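Long-range contact in polyketide synthase/nonribosomal peptide synthetase hybrid RzxB (PDB 5IL6), which probably dehydrates beta-hydroxyacyl intermediates during rhizoxin assembly, through its double-hotdog dehydratase domain: residues A[253-265]-A[273-285]. Numbering follows the deposited sequence.
Sequences RAPSTAPDYCFDL and QCCAILNQLSFQP
F263 and L281 pair across an antiparallel beta hairpin, strands 261-268 and 274-284, in the second hotdog half of the dehydratase. The packed face holds F263, L265, L278, L281 and F283; L278 and L281 reach helix 204-212, where both touch M211. Here the rings of F263 and F283 meet obliquely, planes at 82°, with F263 CD1 3.8 Å from F283 CD1. With L281 CG swung away from the backbone N (chi1 175°), CD2 comes to 3.8 Å from L265 CD1. The other face is polar and wetter: one water joins P255 O to Q280 OE1, another S256 OG to S282 OG, and the D260 carboxylate stacks on the Q284 amide, planes 15° apart. In the backbone of strand 274-284, Q280 and L281 both lie opposite F263, a G1 beta bulge, with Q280 at positive phi. D264 OD1 accepts the backbone N-H of Q280 at 2.7 Å. The Q280 side chain bends back alongside the carboxylate, adding a weak bond from Q280 NE2 to D264 OD1 at 3.2 Å. An alanine here would remove that acceptor and probably leave the backbone N-H of Q280 without its side-chain mate and the Q280 side-chain amide freer to turn. On that amide's other end, Q280 OE1 sits 3.4 Å from C262 SG.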
ATOM      1  N   ARG A 253       7.776  -7.387  13.450  1.00 32.72           N
ATOM      2  CA  ARG A 253       6.538  -7.951  13.963  1.00 35.61           C
ATOM      3  C   ARG A 253       6.093  -7.184  15.201  1.00 32.43           C
ATOM      4  O   ARG A 253       6.907  -6.835  16.062  1.00 30.56           O
ATOM      5  CB  ARG A 253       6.737  -9.429  14.292  1.00 39.49           C
ATOM      6  CG  ARG A 253       5.499 -10.149  14.804  1.00 40.54           C
ATOM      7  CD  ARG A 253       4.740 -10.828  13.683  1.00 37.76           C
ATOM      8  NE  ARG A 253       3.635 -11.636  14.201  1.00 40.10           N
ATOM      9  CZ  ARG A 253       3.640 -12.963  14.295  1.00 45.36           C
ATOM     10  NH1 ARG A 253       4.695 -13.669  13.905  1.00 47.55           N
ATOM     11  NH2 ARG A 253       2.577 -13.592  14.784  1.00 47.63           N
ATOM     12  N   ALA A 254       4.796  -6.921  15.289  1.00 29.28           N
ATOM     13  CA  ALA A 254       4.208  -6.209  16.409  1.00 30.24           C
ATOM     14  C   ALA A 254       3.135  -7.061  17.071  1.00 35.19           C
ATOM     15  O   ALA A 254       2.587  -7.979  16.448  1.00 33.14           O
ATOM     16  CB  ALA A 254       3.594  -4.877  15.955  1.00 27.37           C
ATOM     17  N   PRO A 255       2.809  -6.789  18.335  1.00 34.35           N
ATOM     18  CA  PRO A 255       1.749  -7.556  18.998  1.00 32.93           C
ATOM     19  C   PRO A 255       0.421  -7.402  18.275  1.00 27.80           C
ATOM     20  O   PRO A 255       0.104  -6.346  17.722  1.00 28.66           O
ATOM     21  CB  PRO A 255       1.690  -6.955  20.407  1.00 43.05           C
ATOM     22  CG  PRO A 255       2.971  -6.217  20.588  1.00 42.61           C
ATOM     23  CD  PRO A 255       3.435  -5.803  19.232  1.00 37.67           C
ATOM     24  N   SER A 256      -0.357  -8.482  18.275  1.00 27.75           N
ATOM     25  CA  SER A 256      -1.668  -8.475  17.648  1.00 26.72           C
ATOM     26  C   SER A 256      -2.595  -9.421  18.395  1.00 26.57           C
ATOM     27  O   SER A 256      -2.155 -10.411  18.986  1.00 25.49           O
ATOM     28  CB  SER A 256      -1.589  -8.890  16.175  1.00 31.13           C
ATOM     29  OG  SER A 256      -2.882  -8.959  15.597  1.00 30.60           O
ATOM     30  N   THR A 257      -3.885  -9.113  18.349  1.00 29.53           N
ATOM     31  CA  THR A 257      -4.898 -10.036  18.832  1.00 30.30           C
ATOM     32  C   THR A 257      -5.175 -11.082  17.761  1.00 30.96           C
ATOM     33  O   THR A 257      -5.079 -10.812  16.561  1.00 32.72           O
ATOM     34  CB  THR A 257      -6.187  -9.293  19.184  1.00 27.33           C
ATOM     35  OG1 THR A 257      -6.564  -8.439  18.094  1.00 25.52           O
ATOM     36  CG2 THR A 257      -5.993  -8.449  20.435  1.00 29.10           C
ATOM     37  N   ALA A 258      -5.502 -12.292  18.202  1.00 27.43           N
ATOM     38  CA  ALA A 258      -5.809 -13.356  17.258  1.00 25.72           C
ATOM     39  C   ALA A 258      -7.126 -13.045  16.550  1.00 26.57           C
ATOM     40  O   ALA A 258      -7.982 -12.359  17.111  1.00 31.42           O
ATOM     41  CB  ALA A 258      -5.883 -14.701  17.966  1.00 27.65           C
ATOM     42  N   PRO A 259      -7.301 -13.548  15.316  1.00 28.33           N
ATOM     43  CA  PRO A 259      -6.374 -14.380  14.543  1.00 30.58           C
ATOM     44  C   PRO A 259      -5.548 -13.564  13.553  1.00 30.02           C
ATOM     45  O   PRO A 259      -5.287 -14.031  12.443  1.00 30.18           O
ATOM     46  CB  PRO A 259      -7.316 -15.328  13.812  1.00 29.52           C
ATOM     47  CG  PRO A 259      -8.488 -14.443  13.485  1.00 33.35           C
ATOM     48  CD  PRO A 259      -8.598 -13.432  14.624  1.00 31.00           C
ATOM     49  N   ASP A 260      -5.139 -12.365  13.953  1.00 23.88           N
ATOM     50  CA  ASP A 260      -4.548 -11.397  13.041  1.00 23.36           C
ATOM     51  C   ASP A 260      -3.045 -11.285  13.257  1.00 25.09           C
ATOM     52  O   ASP A 260      -2.477 -11.827  14.210  1.00 23.61           O
ATOM     53  CB  ASP A 260      -5.218 -10.031  13.215  1.00 27.90           C
ATOM     54  CG  ASP A 260      -6.730 -10.121  13.153  1.00 29.83           C
ATOM     55  OD1 ASP A 260      -7.234 -11.010  12.434  1.00 24.48           O
ATOM     56  OD2 ASP A 260      -7.411  -9.307  13.812  1.00 25.36           O
ATOM     57  N   TYR A 261      -2.402 -10.577  12.329  1.00 24.62           N
ATOM     58  CA  TYR A 261      -0.970 -10.314  12.368  1.00 26.80           C
ATOM     59  C   TYR A 261      -0.741  -8.827  12.150  1.00 27.15           C
ATOM     60  O   TYR A 261      -1.439  -8.197  11.350  1.00 28.14           O
ATOM     61  CB  TYR A 261      -0.231 -11.126  11.297  1.00 27.27           C
ATOM     62  CG  TYR A 261      -0.462 -12.615  11.409  1.00 27.79           C
ATOM     63  CD1 TYR A 261      -1.587 -13.204  10.848  1.00 25.66           C
ATOM     64  CD2 TYR A 261       0.441 -13.429  12.077  1.00 31.98           C
ATOM     65  CE1 TYR A 261      -1.807 -14.563  10.950  1.00 32.54           C
ATOM     66  CE2 TYR A 261       0.231 -14.792  12.184  1.00 36.60           C
ATOM     67  CZ  TYR A 261      -0.894 -15.352  11.616  1.00 36.50           C
ATOM     68  OH  TYR A 261      -1.109 -16.706  11.719  1.00 38.54           O
ATOM     69  N   CYS A 262       0.239  -8.269  12.858  1.00 22.40           N
ATOM     70  CA  CYS A 262       0.505  -6.837  12.820  1.00 22.22           C
ATOM     71  C   CYS A 262       2.001  -6.589  12.680  1.00 23.00           C
ATOM     72  O   CYS A 262       2.816  -7.312  13.259  1.00 23.63           O
ATOM     73  CB  CYS A 262      -0.024  -6.147  14.083  1.00 29.30           C
ATOM     74  SG  CYS A 262       0.024  -4.347  14.013  1.00 31.68           S
ATOM     75  N   PHE A 263       2.353  -5.561  11.906  1.00 22.33           N
ATOM     76  CA  PHE A 263       3.745  -5.244  11.617  1.00 24.32           C
ATOM     77  C   PHE A 263       3.930  -3.736  11.548  1.00 27.83           C
ATOM     78  O   PHE A 263       2.995  -2.992  11.239  1.00 23.97           O
ATOM     79  CB  PHE A 263       4.205  -5.856  10.285  1.00 22.89           C
ATOM     80  CG  PHE A 263       3.985  -7.337  10.185  1.00 26.17           C
ATOM     81  CD1 PHE A 263       2.781  -7.839   9.724  1.00 24.87           C
ATOM     82  CD2 PHE A 263       4.985  -8.226  10.542  1.00 30.07           C
ATOM     83  CE1 PHE A 263       2.574  -9.201   9.630  1.00 25.90           C
ATOM     84  CE2 PHE A 263       4.783  -9.589  10.447  1.00 31.54           C
ATOM     85  CZ  PHE A 263       3.576 -10.076   9.990  1.00 30.70           C
ATOM     86  N   ASP A 264       5.152  -3.293  11.833  1.00 26.92           N
ATOM     87  CA  ASP A 264       5.599  -1.949  11.501  1.00 26.77           C
ATOM     88  C   ASP A 264       6.658  -2.041  10.410  1.00 25.06           C
ATOM     89  O   ASP A 264       7.514  -2.934  10.434  1.00 25.58           O
ATOM     90  CB  ASP A 264       6.170  -1.221  12.722  1.00 33.12           C
ATOM     91  CG  ASP A 264       5.203  -1.186  13.889  1.00 40.63           C
ATOM     92  OD1 ASP A 264       4.065  -0.704  13.709  1.00 35.84           O
ATOM     93  OD2 ASP A 264       5.585  -1.629  14.994  1.00 43.39           O
ATOM     94  N   LEU A 265       6.597  -1.120   9.449  1.00 24.02           N
ATOM     95  CA  LEU A 265       7.523  -1.110   8.329  1.00 24.23           C
ATOM     96  C   LEU A 265       8.096   0.288   8.156  1.00 23.25           C
ATOM     97  O   LEU A 265       7.448   1.289   8.473  1.00 25.87           O
ATOM     98  CB  LEU A 265       6.849  -1.545   7.012  1.00 27.94           C
ATOM     99  CG  LEU A 265       6.289  -2.968   6.925  1.00 33.43           C
ATOM    100  CD1 LEU A 265       4.933  -3.080   7.612  1.00 39.88           C
ATOM    101  CD2 LEU A 265       6.192  -3.411   5.471  1.00 33.40           C
ATOM    102  N   GLN A 273      18.285   6.600   3.966  1.00 43.95           N
ATOM    103  CA  GLN A 273      17.368   7.680   4.307  1.00 45.66           C
ATOM    104  C   GLN A 273      15.947   7.144   4.400  1.00 35.46           C
ATOM    105  O   GLN A 273      15.482   6.449   3.493  1.00 33.22           O
ATOM    106  CB  GLN A 273      17.417   8.786   3.253  1.00 61.23           C
ATOM    107  CG  GLN A 273      18.803   9.310   2.927  1.00 78.79           C
ATOM    108  CD  GLN A 273      19.222  10.456   3.824  1.00 90.38           C
ATOM    109  OE1 GLN A 273      18.390  11.226   4.304  1.00 96.29           O
ATOM    110  NE2 GLN A 273      20.524  10.577   4.053  1.00 91.92           N
ATOM    111  N   CYS A 274      15.248   7.488   5.476  1.00 34.19           N
ATOM    112  CA  CYS A 274      13.859   7.075   5.607  1.00 32.94           C
ATOM    113  C   CYS A 274      12.972   7.894   4.678  1.00 33.44           C
ATOM    114  O   CYS A 274      12.971   9.128   4.730  1.00 35.24           O
ATOM    115  CB  CYS A 274      13.382   7.228   7.048  1.00 34.11           C
ATOM    116  SG  CYS A 274      11.721   6.566   7.274  1.00 35.45           S
ATOM    117  N   CYS A 275      12.214   7.204   3.828  1.00 28.89           N
ATOM    118  CA  CYS A 275      11.293   7.851   2.904  1.00 35.42           C
ATOM    119  C   CYS A 275       9.830   7.652   3.266  1.00 32.69           C
ATOM    120  O   CYS A 275       9.008   8.509   2.937  1.00 32.32           O
ATOM    121  CB  CYS A 275      11.525   7.336   1.479  1.00 45.68           C
ATOM    122  SG  CYS A 275      13.147   7.758   0.807  1.00 54.86           S
ATOM    123  N   ALA A 276       9.486   6.557   3.939  1.00 28.67           N
ATOM    124  CA  ALA A 276       8.102   6.316   4.323  1.00 28.13           C
ATOM    125  C   ALA A 276       8.068   5.373   5.515  1.00 28.49           C
ATOM    126  O   ALA A 276       8.970   4.551   5.701  1.00 25.76           O
ATOM    127  CB  ALA A 276       7.291   5.735   3.161  1.00 27.50           C
ATOM    128  N   ILE A 277       7.005   5.494   6.309  1.00 26.89           N
ATOM    129  CA  ILE A 277       6.821   4.702   7.518  1.00 25.37           C
ATOM    130  C   ILE A 277       5.392   4.180   7.537  1.00 29.00           C
ATOM    131  O   ILE A 277       4.448   4.933   7.274  1.00 27.91           O
ATOM    132  CB  ILE A 277       7.104   5.522   8.791  1.00 25.63           C
ATOM    133  CG1 ILE A 277       8.563   5.981   8.819  1.00 26.66           C
ATOM    134  CG2 ILE A 277       6.776   4.706  10.043  1.00 30.95           C
ATOM    135  CD1 ILE A 277       8.862   6.988   9.909  1.00 30.91           C
ATOM    136  N   LEU A 278       5.237   2.893   7.836  1.00 30.45           N
ATOM    137  CA  LEU A 278       3.933   2.276   8.055  1.00 27.20           C
ATOM    138  C   LEU A 278       3.913   1.698   9.462  1.00 25.71           C
ATOM    139  O   LEU A 278       4.678   0.775   9.767  1.00 26.12           O
ATOM    140  CB  LEU A 278       3.648   1.176   7.030  1.00 25.54           C
ATOM    141  CG  LEU A 278       3.256   1.592   5.611  1.00 31.99           C
ATOM    142  CD1 LEU A 278       4.448   2.113   4.834  1.00 33.96           C
ATOM    143  CD2 LEU A 278       2.620   0.413   4.894  1.00 39.35           C
ATOM    144  N   ASN A 279       3.044   2.234  10.312  1.00 24.23           N
ATOM    145  CA  ASN A 279       2.916   1.777  11.689  1.00 24.06           C
ATOM    146  C   ASN A 279       1.609   1.015  11.861  1.00 24.33           C
ATOM    147  O   ASN A 279       0.541   1.504  11.476  1.00 23.59           O
ATOM    148  CB  ASN A 279       2.978   2.954  12.666  1.00 27.96           C
ATOM    149  CG  ASN A 279       4.342   3.614  12.695  1.00 37.50           C
ATOM    150  OD1 ASN A 279       5.371   2.937  12.681  1.00 43.51           O
ATOM    151  ND2 ASN A 279       4.361   4.940  12.735  1.00 38.64           N
ATOM    152  N   GLN A 280       1.706  -0.182  12.437  1.00 20.70           N
ATOM    153  CA  GLN A 280       0.547  -1.003  12.778  1.00 22.95           C
ATOM    154  C   GLN A 280      -0.250  -1.383  11.527  1.00 22.63           C
ATOM    155  O   GLN A 280      -1.430  -1.058  11.378  1.00 20.65           O
ATOM    156  CB  GLN A 280      -0.333  -0.289  13.809  1.00 30.58           C
ATOM    157  CG  GLN A 280       0.424   0.149  15.058  1.00 39.89           C
ATOM    158  CD  GLN A 280       0.853  -1.024  15.923  1.00 48.45           C
ATOM    159  OE1 GLN A 280       0.033  -1.855  16.313  1.00 51.13           O
ATOM    160  NE2 GLN A 280       2.146  -1.100  16.218  1.00 48.99           N
ATOM    161  N   LEU A 281       0.428  -2.087  10.623  1.00 23.99           N
ATOM    162  CA  LEU A 281      -0.203  -2.673   9.445  1.00 24.66           C
ATOM    163  C   LEU A 281      -0.766  -4.037   9.831  1.00 24.79           C
ATOM    164  O   LEU A 281      -0.009  -4.964  10.137  1.00 23.08           O
ATOM    165  CB  LEU A 281       0.804  -2.794   8.303  1.00 25.42           C
ATOM    166  CG  LEU A 281       0.315  -3.496   7.033  1.00 22.24           C
ATOM    167  CD1 LEU A 281      -0.818  -2.715   6.384  1.00 24.99           C
ATOM    168  CD2 LEU A 281       1.467  -3.696   6.060  1.00 20.50           C
ATOM    169  N   SER A 282      -2.091  -4.162   9.812  1.00 21.24           N
ATOM    170  CA  SER A 282      -2.774  -5.360  10.289  1.00 23.61           C
ATOM    171  C   SER A 282      -3.227  -6.230   9.120  1.00 24.75           C
ATOM    172  O   SER A 282      -3.921  -5.754   8.213  1.00 24.48           O
ATOM    173  CB  SER A 282      -3.979  -4.983  11.153  1.00 29.65           C
ATOM    174  OG  SER A 282      -4.668  -6.140  11.597  1.00 33.13           O
ATOM    175  N   PHE A 283      -2.841  -7.504   9.158  1.00 25.01           N
ATOM    176  CA  PHE A 283      -3.308  -8.516   8.221  1.00 22.36           C
ATOM    177  C   PHE A 283      -4.342  -9.400   8.911  1.00 23.18           C
ATOM    178  O   PHE A 283      -4.159  -9.794  10.067  1.00 26.09           O
ATOM    179  CB  PHE A 283      -2.152  -9.382   7.716  1.00 23.88           C
ATOM    180  CG  PHE A 283      -1.177  -8.654   6.836  1.00 27.94           C
ATOM    181  CD1 PHE A 283      -0.217  -7.821   7.382  1.00 27.27           C
ATOM    182  CD2 PHE A 283      -1.208  -8.821   5.462  1.00 33.27           C
ATOM    183  CE1 PHE A 283       0.687  -7.155   6.571  1.00 24.66           C
ATOM    184  CE2 PHE A 283      -0.309  -8.160   4.648  1.00 31.33           C
ATOM    185  CZ  PHE A 283       0.639  -7.328   5.203  1.00 26.60           C
ATOM    186  N   GLN A 284      -5.423  -9.715   8.201  1.00 24.29           N
ATOM    187  CA  GLN A 284      -6.514 -10.482   8.778  1.00 24.82           C
ATOM    188  C   GLN A 284      -7.009 -11.521   7.782  1.00 24.29           C
ATOM    189  O   GLN A 284      -6.990 -11.277   6.571  1.00 22.86           O
ATOM    190  CB  GLN A 284      -7.670  -9.556   9.183  1.00 28.97           C
ATOM    191  CG  GLN A 284      -7.221  -8.459  10.139  1.00 36.43           C
ATOM    192  CD  GLN A 284      -8.311  -7.461  10.458  1.00 38.94           C
ATOM    193  OE1 GLN A 284      -9.474  -7.648  10.098  1.00 31.71           O
ATOM    194  NE2 GLN A 284      -7.934  -6.386  11.145  1.00 42.08           N
ATOM    195  N   PRO A 285      -7.470 -12.680   8.258  1.00 31.51           N
ATOM    196  CA  PRO A 285      -8.082 -13.656   7.346  1.00 39.63           C
ATOM    197  C   PRO A 285      -9.254 -13.063   6.576  1.00 52.69           C
ATOM    198  O   PRO A 285     -10.078 -12.329   7.124  1.00 46.67           O
ATOM    199  CB  PRO A 285      -8.529 -14.780   8.287  1.00 42.67           C
ATOM    200  CG  PRO A 285      -7.557 -14.717   9.403  1.00 41.16           C
ATOM    201  CD  PRO A 285      -7.296 -13.240   9.609  1.00 35.46           C
TER
HETATM  202  O   HOH W   1       0.984  -3.753  18.151  1.00 42.12           O
HETATM  203  O   HOH W   2      -3.560  -6.851  14.125  1.00 34.35           O
HETATM  204  O   HOH W   3       7.467   1.553  11.216  1.00 34.15           O